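Local coordinates for protein of unknown function DUF574 (Streptomyces avermitilis, PDB 3GIW) that is of unproven function but binds S-adenosyl-L-homocysteine on a Rossmann-type fold and is probably an S-adenosylmethionine-dependent methyltransferase, at residues R80-I85 with P161-V166; R107-D112 with D154-T159. All blocks are in the same frame, centred on the assembly; numbering follows the deposited sequence.

Contact 1 (R80-I85 with P161-V166); sequences RQFLDI and PVALTV
Strands 81-85 and 163-166 run parallel, their short axes 4.8 Å apart at closest and crossing at -21°, joined by four backbone hydrogen bonds: Ala-163 N to Gln-81 O, Leu-83 N to Ala-163 O, Thr-165 N to Leu-83 O and Ile-85 N to Thr-165 O. Before the ladder begins, the amide of Gln-81 extends it: NE2 donates to Pro-161 O at 3.1 Å, an almost straight bond in the amide plane but above the carbonyl plane, while OE1 accepts from Asp-157 N, so both ends are used. Proline lacks an N-H, yet its carbonyl accepts, also from a water that reaches Arg-80 N. On one face of the sheet, Phe-82 lays ring atom CD2 3.7 Å from Ala-163 CB, the small methyl leaving room for the ring, which helix 95-102 also touches. There too Thr-165 OG1 donates to Asp-84 OD1 at 2.8 Å; with OG1 between backbone N and carbonyl carbon (chi1 57°), the hydroxyl is turned to the buried carboxylate, whose OD2 bonds Thr-87. On the other face Leu-83 and Leu-164 lie side by side, and Leu-164 CD1 also meets Ile-85 CG1 at 3.7 Å. Such adjacent parallel strands, mostly apolar but with a buried Asp-Thr pair, form the centre of a Rossmann-like methyltransferase sheet, with Ile-85 beside Met-140, seen to bind S-adenosyl-L-homocysteine, a ligand absent here.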
loop_
_atom_site.group_PDB
_atom_site.type_symbol
_atom_site.label_atom_id
_atom_site.label_comp_id
_atom_site.label_asym_id
_atom_site.label_seq_id
_atom_site.Cartn_x
_atom_site.Cartn_y
_atom_site.Cartn_z
ATOM N N ARG A 80 14.739 8.912 4.733
ATOM C CA ARG A 80 14.275 9.413 6.024
ATOM C C ARG A 80 12.926 10.125 5.936
ATOM O O ARG A 80 12.490 10.716 6.929
ATOM C CB ARG A 80 15.325 10.379 6.628
ATOM C CG ARG A 80 16.698 9.757 6.834
ATOM C CD ARG A 80 16.699 8.815 8.008
ATOM N NE ARG A 80 17.974 8.105 8.144
ATOM C CZ ARG A 80 18.250 6.889 7.680
ATOM N NH1 ARG A 80 17.349 6.134 7.034
ATOM N NH2 ARG A 80 19.460 6.393 7.887
ATOM N N GLN A 81 12.271 10.068 4.771
ATOM C CA GLN A 81 10.971 10.687 4.563
ATOM C C GLN A 81 10.105 9.780 3.710
ATOM O O GLN A 81 10.543 9.283 2.670
ATOM C CB GLN A 81 11.142 12.016 3.813
ATOM C CG GLN A 81 12.038 13.021 4.528
ATOM C CD GLN A 81 11.924 14.392 3.923
ATOM O OE1 GLN A 81 11.476 15.350 4.593
ATOM N NE2 GLN A 81 12.309 14.509 2.635
ATOM N N PHE A 82 8.849 9.603 4.123
ATOM C CA PHE A 82 7.915 8.704 3.448
ATOM C C PHE A 82 6.559 9.384 3.286
ATOM O O PHE A 82 6.072 10.038 4.223
ATOM C CB PHE A 82 7.728 7.413 4.287
ATOM C CG PHE A 82 8.987 6.631 4.476
ATOM C CD1 PHE A 82 9.964 7.060 5.386
ATOM C CD2 PHE A 82 9.235 5.496 3.716
ATOM C CE1 PHE A 82 11.174 6.358 5.552
ATOM C CE2 PHE A 82 10.447 4.815 3.873
ATOM C CZ PHE A 82 11.387 5.233 4.782
ATOM N N LEU A 83 5.948 9.182 2.120
ATOM C CA LEU A 83 4.603 9.590 1.800
ATOM C C LEU A 83 3.812 8.328 1.416
ATOM O O LEU A 83 4.037 7.754 0.358
ATOM C CB LEU A 83 4.610 10.601 0.653
ATOM C CG LEU A 83 3.246 11.110 0.192
ATOM C CD1 LEU A 83 2.338 11.613 1.310
ATOM C CD2 LEU A 83 3.400 12.214 -0.895
ATOM N N ASP A 84 2.885 7.933 2.294
ATOM C CA ASP A 84 2.157 6.674 2.160
ATOM C C ASP A 84 0.734 6.944 1.719
ATOM O O ASP A 84 -0.071 7.568 2.442
ATOM C CB ASP A 84 2.144 5.960 3.502
ATOM C CG ASP A 84 1.559 4.542 3.433
ATOM O OD1 ASP A 84 1.877 3.779 2.496
ATOM O OD2 ASP A 84 0.807 4.166 4.382
ATOM N N ILE A 85 0.397 6.493 0.513
ATOM C CA ILE A 85 -0.879 6.780 -0.120
ATOM C C ILE A 85 -1.775 5.543 -0.012
ATOM O O ILE A 85 -1.449 4.498 -0.566
ATOM C CB ILE A 85 -0.701 7.159 -1.622
ATOM C CG1 ILE A 85 0.322 8.288 -1.764
ATOM C CG2 ILE A 85 -2.080 7.470 -2.274
ATOM C CD1 ILE A 85 -0.043 9.544 -1.096
ATOM N N PRO A 161 15.148 13.662 -0.523
ATOM C CA PRO A 161 14.497 12.447 -0.991
ATOM C C PRO A 161 13.323 12.001 -0.125
ATOM O O PRO A 161 13.354 12.059 1.109
ATOM C CB PRO A 161 15.634 11.425 -0.995
ATOM C CG PRO A 161 16.877 12.260 -1.167
ATOM C CD PRO A 161 16.608 13.493 -0.372
ATOM N N VAL A 162 12.315 11.477 -0.816
ATOM C CA VAL A 162 11.112 10.901 -0.215
ATOM C C VAL A 162 10.831 9.540 -0.877
ATOM O O VAL A 162 11.034 9.392 -2.085
ATOM C CB VAL A 162 9.897 11.834 -0.495
ATOM C CG1 VAL A 162 8.593 11.255 0.027
ATOM C CG2 VAL A 162 10.067 13.244 0.165
ATOM N N ALA A 163 10.411 8.544 -0.083
ATOM C CA ALA A 163 9.831 7.309 -0.637
ATOM C C ALA A 163 8.311 7.435 -0.688
ATOM O O ALA A 163 7.662 7.619 0.358
ATOM C CB ALA A 163 10.193 6.112 0.189
ATOM N N LEU A 164 7.780 7.341 -1.898
ATOM C CA LEU A 164 6.364 7.345 -2.183
ATOM C C LEU A 164 5.931 5.882 -2.151
ATOM O O LEU A 164 6.347 5.098 -3.006
ATOM C CB LEU A 164 6.089 7.964 -3.548
ATOM C CG LEU A 164 4.638 8.020 -3.997
ATOM C CD1 LEU A 164 3.760 8.880 -3.094
ATOM C CD2 LEU A 164 4.538 8.521 -5.450
ATOM N N THR A 165 5.116 5.540 -1.146
ATOM C CA THR A 165 4.586 4.172 -0.996
ATOM C C THR A 165 3.110 4.110 -1.394
ATOM O O THR A 165 2.274 4.837 -0.823
ATOM C CB THR A 165 4.875 3.594 0.424
ATOM O OG1 THR A 165 4.331 4.433 1.420
ATOM C CG2 THR A 165 6.383 3.560 0.689
ATOM N N VAL A 166 2.787 3.278 -2.379
ATOM C CA VAL A 166 1.419 3.132 -2.919
ATOM C C VAL A 166 1.146 1.610 -2.886
ATOM O O VAL A 166 1.356 0.923 -3.884
ATOM C CB VAL A 166 1.267 3.728 -4.341
ATOM C CG1 VAL A 166 -0.184 3.696 -4.757
ATOM C CG2 VAL A 166 1.794 5.198 -4.368
HETATM O O HOH W 1 15.236 11.155 2.908
#

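Contact 2 (R107-D112 with D154-T159); sequences RVVYVD and DTLDLT
The guanidinium of Arg-107 meets Asp-157 CB at its edge, near its plane, with NH1 3.8 Å away, while Thr-155 O stands obliquely to the group. The arginine is modelled in two conformers and described in one, so its contacts are less certain. Guanidinium and carboxylate planes are 32° apart without their charged atoms touching: a water accepts from Arg-107 NH1 at 3.1 Å and donates to Asp-157 OD2, which also forms a salt bridge with Arg-160. Asp-157 OD1 takes the N-H of Thr-159 in an Asx turn and also the hydroxyl of Thr-159, OG1, both from one face of the carboxylate. At the start of the strand a long arginine suits the place: its extended methylene chain runs past Thr-155 O, a buried carbonyl without a hydrogen-bond partner, and carries the charge on toward Asp-157. The firmer packing is deeper in, where Val-109 CG2 lies 3.7 Å from Leu-156 CG and 3.8 Å from Thr-155 CB. Thr-155 OG1 bonds back to Glu-151 O, leaving its carbon atoms to face the valine. The loop, coming from helix 150-153, packs against the first residues of strand 107-112, which itself lies between strands 81-85 and 132-137, and leads on to strand 163-167.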
loop_
_atom_site.group_PDB
_atom_site.type_symbol
_atom_site.label_atom_id
_atom_site.label_comp_id
_atom_site.label_asym_id
_atom_site.label_seq_id
_atom_site.Cartn_x
_atom_site.Cartn_y
_atom_site.Cartn_z
ATOM N N ARG A 107 10.523 10.926 9.039
ATOM C CA ARG A 107 9.265 11.667 8.902
ATOM C C ARG A 107 8.315 10.897 7.971
ATOM O O ARG A 107 8.760 10.401 6.931
ATOM C CB ARG A 107 9.537 13.039 8.287
ATOM C CG ARG A 107 10.547 13.885 9.041
ATOM C CD ARG A 107 11.071 15.004 8.164
ATOM N NE ARG A 107 11.764 16.028 8.965
ATOM C CZ ARG A 107 12.407 17.086 8.470
ATOM N NH1 ARG A 107 12.469 17.302 7.160
ATOM N NH2 ARG A 107 12.989 17.942 9.295
ATOM N N VAL A 108 7.031 10.806 8.337
ATOM C CA VAL A 108 6.052 10.045 7.546
ATOM C C VAL A 108 4.743 10.806 7.491
ATOM O O VAL A 108 4.242 11.290 8.519
ATOM C CB VAL A 108 5.789 8.635 8.149
ATOM C CG1 VAL A 108 4.794 7.873 7.309
ATOM C CG2 VAL A 108 7.113 7.884 8.321
ATOM N N VAL A 109 4.218 10.955 6.282
ATOM C CA VAL A 109 2.853 11.453 6.087
ATOM C C VAL A 109 2.014 10.266 5.584
ATOM O O VAL A 109 2.326 9.671 4.555
ATOM C CB VAL A 109 2.757 12.619 5.095
ATOM C CG1 VAL A 109 1.305 13.027 4.784
ATOM C CG2 VAL A 109 3.542 13.811 5.607
ATOM N N TYR A 110 0.908 9.992 6.287
ATOM C CA TYR A 110 -0.050 8.975 5.919
ATOM C C TYR A 110 -1.304 9.599 5.299
ATOM O O TYR A 110 -1.755 10.688 5.729
ATOM C CB TYR A 110 -0.468 8.285 7.177
ATOM C CG TYR A 110 0.562 7.462 7.906
ATOM C CD1 TYR A 110 0.923 6.218 7.444
ATOM C CD2 TYR A 110 1.104 7.882 9.116
ATOM C CE1 TYR A 110 1.762 5.370 8.179
ATOM C CE2 TYR A 110 1.981 7.061 9.861
ATOM C CZ TYR A 110 2.310 5.778 9.388
ATOM O OH TYR A 110 3.127 4.913 10.092
ATOM N N VAL A 111 -1.906 8.908 4.339
ATOM C CA VAL A 111 -3.039 9.426 3.596
ATOM C C VAL A 111 -4.054 8.316 3.343
ATOM O O VAL A 111 -3.706 7.225 2.930
ATOM C CB VAL A 111 -2.581 9.977 2.216
ATOM C CG1 VAL A 111 -3.751 10.606 1.470
ATOM C CG2 VAL A 111 -1.405 10.973 2.385
ATOM N N ASP A 112 -5.328 8.558 3.637
ATOM C CA ASP A 112 -6.394 7.632 3.235
ATOM C C ASP A 112 -7.685 8.415 3.018
ATOM O O ASP A 112 -7.787 9.579 3.432
ATOM C CB ASP A 112 -6.614 6.492 4.281
ATOM C CG ASP A 112 -7.159 5.195 3.671
ATOM O OD1 ASP A 112 -8.369 5.059 3.429
ATOM O OD2 ASP A 112 -6.378 4.253 3.451
ATOM N N ASP A 154 4.266 20.822 6.459
ATOM C CA ASP A 154 4.883 20.960 7.780
ATOM C C ASP A 154 5.647 19.759 8.250
ATOM O O ASP A 154 6.313 19.827 9.294
ATOM C CB ASP A 154 3.844 21.322 8.849
ATOM C CG ASP A 154 3.313 22.731 8.692
ATOM O OD1 ASP A 154 3.963 23.545 8.000
ATOM O OD2 ASP A 154 2.233 23.004 9.267
ATOM N N THR A 155 5.538 18.651 7.510
ATOM C CA THR A 155 6.147 17.416 7.935
ATOM C C THR A 155 7.340 17.058 7.051
ATOM O O THR A 155 8.412 16.797 7.567
ATOM C CB THR A 155 5.091 16.275 7.983
ATOM O OG1 THR A 155 4.033 16.681 8.879
ATOM C CG2 THR A 155 5.690 14.961 8.500
ATOM N N LEU A 156 7.140 17.030 5.731
ATOM C CA LEU A 156 8.161 16.658 4.766
ATOM C C LEU A 156 8.837 17.879 4.135
ATOM O O LEU A 156 8.214 18.931 3.941
ATOM C CB LEU A 156 7.566 15.809 3.657
ATOM C CG LEU A 156 6.794 14.560 4.085
ATOM C CD1 LEU A 156 6.288 13.804 2.839
ATOM C CD2 LEU A 156 7.634 13.691 5.037
ATOM N N ASP A 157 10.115 17.711 3.801
ATOM C CA ASP A 157 10.893 18.663 3.026
ATOM C C ASP A 157 11.011 18.114 1.623
ATOM O O ASP A 157 11.768 17.164 1.366
ATOM C CB ASP A 157 12.263 18.802 3.684
ATOM C CG ASP A 157 13.200 19.717 2.943
ATOM O OD1 ASP A 157 12.937 20.096 1.785
ATOM O OD2 ASP A 157 14.258 20.073 3.549
ATOM N N LEU A 158 10.270 18.659 0.677
ATOM C CA LEU A 158 10.250 18.098 -0.680
ATOM C C LEU A 158 11.462 18.462 -1.542
ATOM O O LEU A 158 11.511 18.129 -2.738
ATOM C CB LEU A 158 8.942 18.444 -1.402
ATOM C CG LEU A 158 7.650 17.989 -0.694
ATOM C CD1 LEU A 158 6.460 18.296 -1.623
ATOM C CD2 LEU A 158 7.721 16.498 -0.321
ATOM N N THR A 159 12.456 19.118 -0.929
ATOM C CA THR A 159 13.766 19.277 -1.549
ATOM C C THR A 159 14.763 18.186 -1.150
ATOM O O THR A 159 15.926 18.197 -1.587
ATOM C CB THR A 159 14.384 20.684 -1.267
ATOM O OG1 THR A 159 14.850 20.777 0.084
ATOM C CG2 THR A 159 13.369 21.843 -1.554
HETATM O O HOH W 2 14.803 19.132 6.103
#

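How the contacts relate
Contacts 1 and 2, their centres about 7 Å apart, both reach the same sheet, where strand 81-85 stands between 163-167 and 107-112. The loop of contact 2 returns the chain to the second strand of contact 1, after the crossovers through 107-112 and 132-137. Gln-81 ties the two together: its OE1 probably accepts from Asp-157 N at 2.8 Å. Arg-80 O and Arg-107 N, 2.9 Å apart, probably bond between the strands. The C-terminal ends of strands 81-85 and 107-112 lead to the cofactor site, whereas the loop packing of contact 2 is at the opposite, N-terminal end. Asp-112 is seen to bind S-adenosyl-L-homocysteine, though none is bound here; the side chain of Ile-85 comes within about 4 Å of that of Met-140, another binding residue.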